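Local atomic coordinates of Uly1 (Catenovulum maritimum, PDB entry 7DRQ), a protein that acts as an ulvan lyase of polysaccharide lyase family 24, probably depolymerising the algal polysaccharide ulvan, and binds calcium ions. Residues L4-V10 and T472-N478; I257-Y263 and F277-L283; P284-Q290 and K340-T346. All blocks are in the same frame, centred on the assembly; numbering follows the deposited sequence.

Interaction 1: L4-V10 and T472-N478; sequences LEHEIKV and TYLQIIN
The N-terminal strand L4-V10 pairs antiparallel with the C-terminal strand T472-N478, consistent with the ring closure ("Velcro") of the beta-propeller expected for this family, in which residues from both ends of the chain build one blade. The register carries a classic beta bulge: E5 and H6 both face I476, and I476 O takes their two N-H groups, from E5 N at 2.8 Å and from H6 N at 3.3 Å. Beyond it, I8 and L474 form a hydrogen-bonded pair, L474 N to I8 O at 2.8 Å and 170°. The E7 and Q475 side chains run side by side, their carboxylate and amide planes 89° apart, and Q475 NE2 meets E7 OE1 from above the carboxylate plane at 2.9 Å. The bulge itself is flanked by N478 ND2, which donates to E5 OE2 at 2.8 Å, while E5 OE1 salt-bridges K455. With K9 CG anti to the backbone N (chi1 178°), it lies over one face of the Y473 ring, toward its rim, and NZ goes on to a salt bridge with D12. I8 CD1 touches L474 CD2 at 3.9 Å. Y79 of strand 73-80 packs against I8, L474 and I476, and strand 455-462 continues the sheet beyond T472-N478.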
loop_
_atom_site.group_PDB
_atom_site.type_symbol
_atom_site.label_atom_id
_atom_site.label_comp_id
_atom_site.label_asym_id
_atom_site.label_seq_id
_atom_site.Cartn_x
_atom_site.Cartn_y
_atom_site.Cartn_z
ATOM N N LEU A 4 11.749 13.973 -17.869
ATOM C CA LEU A 4 11.787 12.524 -18.028
ATOM C C LEU A 4 13.205 12.101 -18.398
ATOM O O LEU A 4 13.751 12.566 -19.407
ATOM C CB LEU A 4 10.794 12.084 -19.105
ATOM C CG LEU A 4 10.751 10.588 -19.457
ATOM C CD1 LEU A 4 10.414 9.730 -18.220
ATOM C CD2 LEU A 4 9.748 10.318 -20.564
ATOM N N GLU A 5 13.801 11.217 -17.596
ATOM C CA GLU A 5 15.174 10.771 -17.820
ATOM C C GLU A 5 15.274 9.383 -18.438
ATOM O O GLU A 5 16.168 9.143 -19.253
ATOM C CB GLU A 5 15.962 10.775 -16.511
ATOM C CG GLU A 5 16.121 12.156 -15.907
ATOM C CD GLU A 5 17.117 12.179 -14.774
ATOM O OE1 GLU A 5 17.282 11.139 -14.099
ATOM O OE2 GLU A 5 17.734 13.243 -14.559
ATOM N N HIS A 6 14.399 8.455 -18.052
ATOM C CA HIS A 6 14.488 7.077 -18.514
ATOM C C HIS A 6 13.093 6.489 -18.663
ATOM O O HIS A 6 12.190 6.807 -17.885
ATOM C CB HIS A 6 15.316 6.217 -17.552
ATOM C CG HIS A 6 16.727 6.690 -17.387
ATOM N ND1 HIS A 6 17.148 7.424 -16.299
ATOM C CD2 HIS A 6 17.813 6.546 -18.185
ATOM C CE1 HIS A 6 18.434 7.708 -16.432
ATOM N NE2 HIS A 6 18.859 7.191 -17.570
ATOM N N GLU A 7 12.928 5.623 -19.660
ATOM C CA GLU A 7 11.684 4.885 -19.861
ATOM C C GLU A 7 12.057 3.454 -20.219
ATOM O O GLU A 7 12.745 3.229 -21.218
ATOM C CB GLU A 7 10.836 5.533 -20.953
ATOM C CG GLU A 7 9.521 4.839 -21.182
ATOM C CD GLU A 7 8.479 5.775 -21.740
ATOM O OE1 GLU A 7 7.289 5.508 -21.511
ATOM O OE2 GLU A 7 8.856 6.772 -22.413
ATOM N N ILE A 8 11.622 2.497 -19.399
ATOM C CA ILE A 8 12.128 1.129 -19.415
ATOM C C ILE A 8 10.946 0.173 -19.445
ATOM O O ILE A 8 10.078 0.231 -18.573
ATOM C CB ILE A 8 13.003 0.842 -18.178
ATOM C CG1 ILE A 8 14.153 1.841 -18.088
ATOM C CG2 ILE A 8 13.525 -0.589 -18.194
ATOM C CD1 ILE A 8 14.095 2.687 -16.835
ATOM N N LYS A 9 10.927 -0.737 -20.409
ATOM C CA LYS A 9 9.879 -1.746 -20.394
ATOM C C LYS A 9 10.215 -2.792 -19.340
ATOM O O LYS A 9 11.357 -3.249 -19.236
ATOM C CB LYS A 9 9.706 -2.396 -21.770
ATOM C CG LYS A 9 8.656 -3.491 -21.782
ATOM C CD LYS A 9 8.196 -3.805 -23.207
ATOM C CE LYS A 9 9.062 -4.857 -23.867
ATOM N NZ LYS A 9 8.561 -5.184 -25.250
ATOM N N VAL A 10 9.236 -3.131 -18.515
ATOM C CA VAL A 10 9.464 -4.151 -17.505
ATOM C C VAL A 10 9.063 -5.522 -18.017
ATOM O O VAL A 10 9.845 -6.474 -17.940
ATOM C CB VAL A 10 8.714 -3.785 -16.214
ATOM C CG1 VAL A 10 8.918 -4.883 -15.150
ATOM C CG2 VAL A 10 9.203 -2.436 -15.707
ATOM N N THR A 472 3.967 -3.424 -18.795
ATOM C CA THR A 472 4.268 -2.410 -17.801
ATOM C C THR A 472 5.598 -1.747 -18.119
ATOM O O THR A 472 6.484 -2.341 -18.745
ATOM C CB THR A 472 4.326 -2.989 -16.373
ATOM O OG1 THR A 472 5.281 -4.045 -16.354
ATOM C CG2 THR A 472 2.973 -3.538 -15.972
ATOM N N TYR A 473 5.724 -0.509 -17.655
ATOM C CA TYR A 473 6.895 0.315 -17.873
ATOM C C TYR A 473 7.320 0.932 -16.554
ATOM O O TYR A 473 6.513 1.110 -15.640
ATOM C CB TYR A 473 6.616 1.448 -18.864
ATOM C CG TYR A 473 6.653 0.981 -20.292
ATOM C CD1 TYR A 473 5.532 0.437 -20.888
ATOM C CD2 TYR A 473 7.824 1.062 -21.031
ATOM C CE1 TYR A 473 5.568 -0.009 -22.200
ATOM C CE2 TYR A 473 7.869 0.620 -22.338
ATOM C CZ TYR A 473 6.743 0.086 -22.912
ATOM O OH TYR A 473 6.789 -0.355 -24.222
ATOM N N LEU A 474 8.596 1.290 -16.493
ATOM C CA LEU A 474 9.132 2.145 -15.448
ATOM C C LEU A 474 9.582 3.458 -16.069
ATOM O O LEU A 474 10.360 3.457 -17.032
ATOM C CB LEU A 474 10.320 1.484 -14.749
ATOM C CG LEU A 474 11.174 2.419 -13.876
ATOM C CD1 LEU A 474 10.364 2.951 -12.687
ATOM C CD2 LEU A 474 12.451 1.706 -13.384
ATOM N N GLN A 475 9.115 4.575 -15.515
ATOM C CA GLN A 475 9.636 5.884 -15.888
ATOM C C GLN A 475 10.397 6.491 -14.717
ATOM O O GLN A 475 9.983 6.364 -13.559
ATOM C CB GLN A 475 8.525 6.836 -16.335
ATOM C CG GLN A 475 7.917 6.467 -17.688
ATOM C CD GLN A 475 7.004 7.544 -18.231
ATOM O OE1 GLN A 475 6.719 8.538 -17.557
ATOM N NE2 GLN A 475 6.528 7.348 -19.460
ATOM N N ILE A 476 11.528 7.121 -15.020
ATOM C CA ILE A 476 12.335 7.809 -14.014
ATOM C C ILE A 476 12.331 9.283 -14.391
ATOM O O ILE A 476 12.836 9.669 -15.456
ATOM C CB ILE A 476 13.754 7.241 -13.912
ATOM C CG1 ILE A 476 13.694 5.733 -13.642
ATOM C CG2 ILE A 476 14.526 7.921 -12.782
ATOM C CD1 ILE A 476 15.060 5.049 -13.684
ATOM N N ILE A 477 11.727 10.099 -13.534
ATOM C CA ILE A 477 11.470 11.501 -13.815
ATOM C C ILE A 477 12.182 12.317 -12.746
ATOM O O ILE A 477 11.962 12.111 -11.546
ATOM C CB ILE A 477 9.963 11.806 -13.851
ATOM C CG1 ILE A 477 9.288 11.109 -15.048
ATOM C CG2 ILE A 477 9.727 13.301 -13.917
ATOM C CD1 ILE A 477 7.747 11.031 -14.928
ATOM N N ASN A 478 13.059 13.213 -13.182
ATOM C CA ASN A 478 13.818 14.054 -12.268
ATOM C C ASN A 478 12.937 15.199 -11.788
ATOM O O ASN A 478 12.445 15.991 -12.599
ATOM C CB ASN A 478 15.068 14.589 -12.970
ATOM C CG ASN A 478 16.089 15.125 -12.002
ATOM O OD1 ASN A 478 15.750 15.839 -11.062
ATOM N ND2 ASN A 478 17.354 14.779 -12.220
#

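Interaction 2: I257-Y263 and F277-L283; sequences IKNWSIY and FQRRFNL. With CA (calcium ion), chain E.
Y263 and R280 meet almost flat, ring and guanidinium planes 12° apart, the phenolic end against the charged group: Y263 OH stands over the centre of the guanidinium, 3.1 Å from R280 CZ. Because it approaches through the face, the hydroxyl is badly placed for any N-H of R280, and no hydrogen bond forms between them; the arginine instead turns its NE to Q290. The aliphatic root of R280 also takes part, CB lying 3.5 Å from Y263 CE1.

On the other face of the sheet, I262 sets its CD1 over the F277 ring, a CH-pi contact 3.7 Å from the centroid, while F277 CE2 touches W260 CZ3 at 3.9 Å. W260 reaches that position because its CG sits between the backbone N and the carbonyl carbon (chi1 54°). The indole crosses R279 at about a right angle, its CE3 against R279 CG, and W260 NE1 donates to V320 O. R279 in turn carries F281 CE2 above the centre of its guanidinium, which salt-bridges D291.

S261-Y263 and F277-R280 are the open end of the hairpin formed by strands 261-269 and 272-280, within the BNR-repeat region of the propeller. Two hydrogen-bonded pairs, S261 with R280 and Y263 with Q278, fix the register, R280 N reaching S261 O at 2.9 Å. Beyond the strands the two segments stay in contact mainly through side chains. F281 and the five-membered ring of W260 meet obliquely, planes at 65°, and I257 CG1 packs 4.0 Å from F281 CZ. K258 CD lies alongside L283 CD2, and its NZ makes a weak bond to F281 O while donating to a water that also binds N259 O and N282 ND2. L283 O, in the loop that follows, binds the calcium ion at 2.3 Å.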
loop_
_atom_site.group_PDB
_atom_site.type_symbol
_atom_site.label_atom_id
_atom_site.label_comp_id
_atom_site.label_asym_id
_atom_site.label_seq_id
_atom_site.Cartn_x
_atom_site.Cartn_y
_atom_site.Cartn_z
ATOM N N ILE A 257 -16.648 3.538 22.670
ATOM C CA ILE A 257 -18.065 3.180 22.719
ATOM C C ILE A 257 -18.346 1.866 21.997
ATOM O O ILE A 257 -19.356 1.212 22.285
ATOM C CB ILE A 257 -18.947 4.298 22.138
ATOM C CG1 ILE A 257 -18.561 4.589 20.685
ATOM C CG2 ILE A 257 -18.856 5.551 22.985
ATOM C CD1 ILE A 257 -19.595 5.398 19.927
ATOM N N LYS A 258 -17.455 1.444 21.103
ATOM C CA LYS A 258 -17.697 0.340 20.186
ATOM C C LYS A 258 -16.365 -0.024 19.550
ATOM O O LYS A 258 -15.444 0.795 19.509
ATOM C CB LYS A 258 -18.723 0.737 19.108
ATOM C CG LYS A 258 -19.139 -0.345 18.122
ATOM C CD LYS A 258 -19.901 0.287 16.982
ATOM C CE LYS A 258 -20.473 -0.733 15.992
ATOM N NZ LYS A 258 -19.482 -1.702 15.489
ATOM N N ASN A 259 -16.270 -1.256 19.058
ATOM C CA ASN A 259 -15.143 -1.623 18.212
ATOM C C ASN A 259 -15.104 -0.731 16.972
ATOM O O ASN A 259 -16.122 -0.201 16.535
ATOM C CB ASN A 259 -15.255 -3.084 17.776
ATOM C CG ASN A 259 -15.053 -4.064 18.922
ATOM O OD1 ASN A 259 -14.613 -3.698 20.019
ATOM N ND2 ASN A 259 -15.388 -5.320 18.667
ATOM N N TRP A 260 -13.910 -0.575 16.392
ATOM C CA TRP A 260 -13.782 0.168 15.139
ATOM C C TRP A 260 -12.647 -0.438 14.330
ATOM O O TRP A 260 -11.918 -1.307 14.808
ATOM C CB TRP A 260 -13.552 1.668 15.381
ATOM C CG TRP A 260 -12.389 2.029 16.290
ATOM C CD1 TRP A 260 -12.333 1.902 17.655
ATOM C CD2 TRP A 260 -11.126 2.587 15.892
ATOM N NE1 TRP A 260 -11.117 2.348 18.126
ATOM C CE2 TRP A 260 -10.357 2.768 17.064
ATOM C CE3 TRP A 260 -10.572 2.948 14.662
ATOM C CZ2 TRP A 260 -9.069 3.306 17.037
ATOM C CZ3 TRP A 260 -9.282 3.472 14.641
ATOM C CH2 TRP A 260 -8.548 3.640 15.816
ATOM N N SER A 261 -12.528 0.005 13.076
ATOM C CA SER A 261 -11.477 -0.437 12.168
ATOM C C SER A 261 -10.802 0.786 11.558
ATOM O O SER A 261 -11.376 1.876 11.501
ATOM C CB SER A 261 -12.036 -1.342 11.062
ATOM O OG SER A 261 -10.977 -2.019 10.398
ATOM N N ILE A 262 -9.576 0.600 11.088
ATOM C CA ILE A 262 -8.687 1.715 10.786
ATOM C C ILE A 262 -8.283 1.646 9.318
ATOM O O ILE A 262 -7.879 0.587 8.825
ATOM C CB ILE A 262 -7.464 1.711 11.727
ATOM C CG1 ILE A 262 -6.481 2.837 11.379
ATOM C CG2 ILE A 262 -6.777 0.327 11.740
ATOM C CD1 ILE A 262 -5.481 3.097 12.503
ATOM N N TYR A 263 -8.434 2.771 8.617
ATOM C CA TYR A 263 -8.235 2.865 7.171
ATOM C C TYR A 263 -7.205 3.961 6.936
ATOM O O TYR A 263 -7.548 5.146 6.918
ATOM C CB TYR A 263 -9.558 3.161 6.449
ATOM C CG TYR A 263 -10.475 1.965 6.443
ATOM C CD1 TYR A 263 -11.200 1.619 7.578
ATOM C CD2 TYR A 263 -10.596 1.164 5.315
ATOM C CE1 TYR A 263 -12.023 0.509 7.582
ATOM C CE2 TYR A 263 -11.420 0.054 5.312
ATOM C CZ TYR A 263 -12.126 -0.266 6.449
ATOM O OH TYR A 263 -12.939 -1.368 6.457
ATOM N N PHE A 277 -5.078 8.388 9.094
ATOM C CA PHE A 277 -6.094 7.372 8.859
ATOM C C PHE A 277 -7.486 7.965 9.012
ATOM O O PHE A 277 -7.668 9.068 9.532
ATOM C CB PHE A 277 -5.913 6.164 9.807
ATOM C CG PHE A 277 -6.083 6.485 11.266
ATOM C CD1 PHE A 277 -4.994 6.890 12.029
ATOM C CD2 PHE A 277 -7.322 6.334 11.892
ATOM C CE1 PHE A 277 -5.137 7.172 13.382
ATOM C CE2 PHE A 277 -7.474 6.611 13.260
ATOM C CZ PHE A 277 -6.378 7.023 14.001
ATOM N N GLN A 278 -8.464 7.212 8.514
ATOM C CA GLN A 278 -9.872 7.424 8.811
ATOM C C GLN A 278 -10.411 6.188 9.521
ATOM O O GLN A 278 -9.791 5.126 9.524
ATOM C CB GLN A 278 -10.666 7.735 7.524
ATOM C CG GLN A 278 -10.024 8.896 6.759
ATOM C CD GLN A 278 -10.870 9.422 5.609
ATOM O OE1 GLN A 278 -10.875 8.857 4.511
ATOM N NE2 GLN A 278 -11.583 10.515 5.855
ATOM N N ARG A 279 -11.575 6.333 10.137
ATOM C CA ARG A 279 -12.115 5.314 11.025
ATOM C C ARG A 279 -13.404 4.759 10.428
ATOM O O ARG A 279 -14.181 5.500 9.826
ATOM C CB ARG A 279 -12.374 5.907 12.421
ATOM C CG ARG A 279 -13.348 5.094 13.279
ATOM C CD ARG A 279 -13.586 5.743 14.653
ATOM N NE ARG A 279 -14.260 7.033 14.534
ATOM C CZ ARG A 279 -14.278 7.958 15.497
ATOM N NH1 ARG A 279 -13.677 7.710 16.650
ATOM N NH2 ARG A 279 -14.939 9.101 15.320
ATOM N N ARG A 280 -13.629 3.452 10.557
ATOM C CA ARG A 280 -14.933 2.888 10.249
ATOM C C ARG A 280 -15.527 2.389 11.554
ATOM O O ARG A 280 -14.982 1.471 12.174
ATOM C CB ARG A 280 -14.881 1.752 9.222
ATOM C CG ARG A 280 -16.296 1.269 8.843
ATOM C CD ARG A 280 -16.293 0.173 7.767
ATOM N NE ARG A 280 -15.692 0.613 6.509
ATOM C CZ ARG A 280 -15.620 -0.134 5.411
ATOM N NH1 ARG A 280 -16.147 -1.351 5.396
ATOM N NH2 ARG A 280 -15.030 0.341 4.315
ATOM N N PHE A 281 -16.621 2.948 11.968
ATOM C CA PHE A 281 -17.252 2.563 13.205
ATOM C C PHE A 281 -18.390 1.558 13.019
ATOM O O PHE A 281 -18.744 0.925 13.925
ATOM C CB PHE A 281 -17.894 3.791 13.884
ATOM C CG PHE A 281 -17.269 4.229 15.160
ATOM C CD1 PHE A 281 -16.924 3.356 16.122
ATOM C CD2 PHE A 281 -17.100 5.573 15.426
ATOM C CE1 PHE A 281 -16.360 3.774 17.287
ATOM C CE2 PHE A 281 -16.559 6.007 16.615
ATOM C CZ PHE A 281 -16.187 5.084 17.556
ATOM N N ASN A 282 -18.970 1.513 11.843
ATOM C CA ASN A 282 -20.107 0.638 11.583
ATOM C C ASN A 282 -21.253 0.910 12.540
ATOM O O ASN A 282 -21.999 -0.001 12.906
ATOM C CB ASN A 282 -19.710 -0.831 11.644
ATOM C CG ASN A 282 -18.544 -1.148 10.726
ATOM O OD1 ASN A 282 -18.705 -1.222 9.502
ATOM N ND2 ASN A 282 -17.370 -1.332 11.317
ATOM N N LEU A 283 -21.390 2.143 12.963
ATOM C CA LEU A 283 -22.618 2.544 13.632
ATOM C C LEU A 283 -23.724 2.756 12.607
ATOM O O LEU A 283 -23.459 3.198 11.485
ATOM C CB LEU A 283 -22.410 3.840 14.393
ATOM C CG LEU A 283 -21.450 3.819 15.567
ATOM C CD1 LEU A 283 -20.959 5.235 15.823
ATOM C CD2 LEU A 283 -22.172 3.257 16.785
HETATM CA CA CA E . -22.112 3.775 9.674
HETATM O O HOH W 1 -17.122 -1.582 14.169
HETATM O O HOH W 2 -19.914 2.795 8.949
HETATM O O HOH W 3 -20.470 4.585 11.336
HETATM O O HOH W 4 -24.450 3.641 8.676
HETATM O O HOH W 5 -22.414 1.517 9.292
#

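Interaction 3: P284-Q290 and K340-T346; sequences PDRFRAQ and KDQVSIT. With CA (calcium ion), chain E.
Backbone bonds tie the irregular loop P284-Q290 to K340-T346 at four points, D341 N to D285 O, V343 N to R286 O at 2.9 Å, R288 N to V343 O and Q290 N to I345 O, with F287 and V343 forming a single beta bridge. The loop is a calcium-binding turn: D285 OD1 (2.5 Å) and F287 O (2.3 Å) both reach the ion, and OD1 also accepts from F287 N, an Asx turn. A calcium-bound water donates to D341 OD1 at 2.7 Å, which places D341 in the second shell of the ion. F287 and V343 lie side by side, CD1 to CG1 3.9 Å. The R288 chain runs straight from CG to NE (chi3 174°), carrying NH1 to S344 OG at 3.0 Å in the guanidinium plane. Q290 NE2 shares a water with T346 O, and its CB touches I345 CG2; with an alanine here, R280 NE would probably be left without its acceptor OE1 and the water bridge to T346 lost. V343-S344 pair antiparallel with strand 359-369, whose W368 makes a cation-pi contact with R288, while strand 272-280 packs against A289, Q290 and I345.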
loop_
_atom_site.group_PDB
_atom_site.type_symbol
_atom_site.label_atom_id
_atom_site.label_comp_id
_atom_site.label_asym_id
_atom_site.label_seq_id
_atom_site.Cartn_x
_atom_site.Cartn_y
_atom_site.Cartn_z
ATOM N N PRO A 284 -24.980 2.479 12.965
ATOM C CA PRO A 284 -26.076 2.856 12.063
ATOM C C PRO A 284 -26.266 4.361 12.124
ATOM O O PRO A 284 -26.899 4.881 13.047
ATOM C CB PRO A 284 -27.284 2.086 12.619
ATOM C CG PRO A 284 -26.968 1.891 14.074
ATOM C CD PRO A 284 -25.458 1.848 14.207
ATOM N N ASP A 285 -25.680 5.077 11.174
ATOM C CA ASP A 285 -25.593 6.520 11.272
ATOM C C ASP A 285 -25.487 7.093 9.864
ATOM O O ASP A 285 -25.715 6.397 8.872
ATOM C CB ASP A 285 -24.412 6.933 12.158
ATOM C CG ASP A 285 -23.062 6.471 11.601
ATOM O OD1 ASP A 285 -23.012 5.937 10.471
ATOM O OD2 ASP A 285 -22.054 6.627 12.312
ATOM N N ARG A 286 -25.123 8.367 9.781
ATOM C CA ARG A 286 -25.000 9.040 8.495
ATOM C C ARG A 286 -23.803 8.557 7.682
ATOM O O ARG A 286 -23.714 8.889 6.495
ATOM C CB ARG A 286 -24.881 10.544 8.711
ATOM C CG ARG A 286 -23.625 10.936 9.479
ATOM C CD ARG A 286 -23.635 12.389 9.929
ATOM N NE ARG A 286 -23.604 13.341 8.817
ATOM C CZ ARG A 286 -22.835 14.423 8.805
ATOM N NH1 ARG A 286 -22.036 14.684 9.841
ATOM N NH2 ARG A 286 -22.870 15.253 7.776
ATOM N N PHE A 287 -22.889 7.792 8.275
ATOM C CA PHE A 287 -21.639 7.408 7.609
ATOM C C PHE A 287 -21.796 6.014 7.003
ATOM O O PHE A 287 -21.844 5.015 7.719
ATOM C CB PHE A 287 -20.470 7.472 8.591
ATOM C CG PHE A 287 -20.195 8.860 9.091
ATOM C CD1 PHE A 287 -19.616 9.812 8.253
ATOM C CD2 PHE A 287 -20.548 9.232 10.379
ATOM C CE1 PHE A 287 -19.375 11.101 8.706
ATOM C CE2 PHE A 287 -20.321 10.527 10.834
ATOM C CZ PHE A 287 -19.742 11.461 10.000
ATOM N N ARG A 288 -21.891 5.956 5.676
ATOM C CA ARG A 288 -21.991 4.675 4.982
ATOM C C ARG A 288 -20.796 3.785 5.286
ATOM O O ARG A 288 -20.929 2.559 5.384
ATOM C CB ARG A 288 -22.094 4.919 3.478
ATOM C CG ARG A 288 -22.165 3.664 2.650
ATOM C CD ARG A 288 -22.342 4.027 1.175
ATOM N NE ARG A 288 -22.280 2.844 0.326
ATOM C CZ ARG A 288 -21.460 2.699 -0.706
ATOM N NH1 ARG A 288 -20.619 3.670 -1.036
ATOM N NH2 ARG A 288 -21.492 1.584 -1.422
ATOM N N ALA A 289 -19.614 4.387 5.420
ATOM C CA ALA A 289 -18.388 3.639 5.660
ATOM C C ALA A 289 -17.523 4.400 6.650
ATOM O O ALA A 289 -17.843 4.436 7.842
ATOM C CB ALA A 289 -17.652 3.373 4.345
ATOM N N GLN A 290 -16.461 5.060 6.179
ATOM C CA GLN A 290 -15.558 5.704 7.132
ATOM C C GLN A 290 -16.114 7.034 7.637
ATOM O O GLN A 290 -17.028 7.635 7.058
ATOM C CB GLN A 290 -14.171 5.920 6.508
ATOM C CG GLN A 290 -13.249 4.700 6.514
ATOM C CD GLN A 290 -13.563 3.715 5.419
ATOM O OE1 GLN A 290 -14.387 2.811 5.588
ATOM N NE2 GLN A 290 -12.894 3.870 4.266
ATOM N N LYS A 340 -29.382 8.303 6.929
ATOM C CA LYS A 340 -28.532 7.122 7.022
ATOM C C LYS A 340 -27.699 6.963 5.764
ATOM O O LYS A 340 -28.208 7.087 4.645
ATOM C CB LYS A 340 -29.364 5.871 7.265
ATOM C CG LYS A 340 -29.958 5.839 8.625
ATOM C CD LYS A 340 -28.888 5.796 9.706
ATOM C CE LYS A 340 -29.527 5.972 11.053
ATOM N NZ LYS A 340 -30.555 4.904 11.224
ATOM N N ASP A 341 -26.409 6.723 5.966
ATOM C CA ASP A 341 -25.440 6.432 4.911
ATOM C C ASP A 341 -25.246 7.576 3.919
ATOM O O ASP A 341 -24.589 7.379 2.893
ATOM C CB ASP A 341 -25.819 5.155 4.154
ATOM C CG ASP A 341 -25.776 3.927 5.036
ATOM O OD1 ASP A 341 -25.153 4.000 6.114
ATOM O OD2 ASP A 341 -26.362 2.895 4.649
ATOM N N GLN A 342 -25.755 8.779 4.207
ATOM C CA GLN A 342 -25.685 9.870 3.227
ATOM C C GLN A 342 -24.270 10.415 3.030
ATOM O O GLN A 342 -23.999 11.022 1.991
ATOM C CB GLN A 342 -26.618 11.020 3.627
ATOM C CG GLN A 342 -27.055 11.903 2.440
ATOM C CD GLN A 342 -28.099 12.947 2.813
ATOM O OE1 GLN A 342 -28.726 12.865 3.866
ATOM N NE2 GLN A 342 -28.284 13.943 1.941
ATOM N N VAL A 343 -23.373 10.240 3.999
ATOM C CA VAL A 343 -21.964 10.601 3.843
ATOM C C VAL A 343 -21.196 9.318 3.574
ATOM O O VAL A 343 -21.088 8.453 4.453
ATOM C CB VAL A 343 -21.403 11.312 5.078
ATOM C CG1 VAL A 343 -19.927 11.724 4.829
ATOM C CG2 VAL A 343 -22.252 12.510 5.462
ATOM N N SER A 344 -20.638 9.196 2.371
ATOM C CA SER A 344 -19.983 7.972 1.942
ATOM C C SER A 344 -18.505 8.289 1.749
ATOM O O SER A 344 -18.135 9.016 0.820
ATOM C CB SER A 344 -20.613 7.420 0.662
ATOM O OG SER A 344 -19.913 6.275 0.204
ATOM N N ILE A 345 -17.676 7.775 2.655
ATOM C CA ILE A 345 -16.228 7.916 2.593
ATOM C C ILE A 345 -15.662 6.514 2.441
ATOM O O ILE A 345 -15.690 5.723 3.393
ATOM C CB ILE A 345 -15.662 8.605 3.840
ATOM C CG1 ILE A 345 -16.264 10.007 3.997
ATOM C CG2 ILE A 345 -14.136 8.655 3.780
ATOM C CD1 ILE A 345 -16.016 10.595 5.383
ATOM N N THR A 346 -15.122 6.205 1.255
ATOM C CA THR A 346 -14.661 4.859 0.956
ATOM C C THR A 346 -13.239 4.813 0.417
ATOM O O THR A 346 -12.727 3.722 0.162
ATOM C CB THR A 346 -15.606 4.179 -0.056
ATOM O OG1 THR A 346 -15.798 5.038 -1.182
ATOM C CG2 THR A 346 -16.962 3.902 0.594
HETATM CA CA CA E . -22.112 3.775 9.674
HETATM O O HOH W 4 -24.450 3.641 8.676
HETATM O O HOH W 3 -20.470 4.585 11.336
HETATM O O HOH W 6 -18.793 7.064 5.223
HETATM O O HOH W 2 -19.914 2.795 8.949
HETATM O O HOH W 7 -13.315 1.787 2.019
HETATM O O HOH W 5 -22.414 1.517 9.292
#

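How the interactions relate
Interactions 2 and 3 are close neighbours, their centres about 12 Å apart, and follow one another along the chain. They share one calcium ion: L283 O comes from interaction 2, D285 OD1 and F287 O from interaction 3, and four waters complete seven ligands. A second junction is the hydrogen bond between R280 NE and Q290 OE1, 2.7 Å apart, with Q278 OE1 packed 3.3 Å from I345 CG2. Interaction 1 lies across the chain's centre, about 39 Å from interaction 2 and 40 Å from interaction 3, centre to centre, and touches neither. Its segments, 462 residues apart, span both others in sequence; it lies away from this calcium site, whose protein ligands interactions 2 and 3 supply.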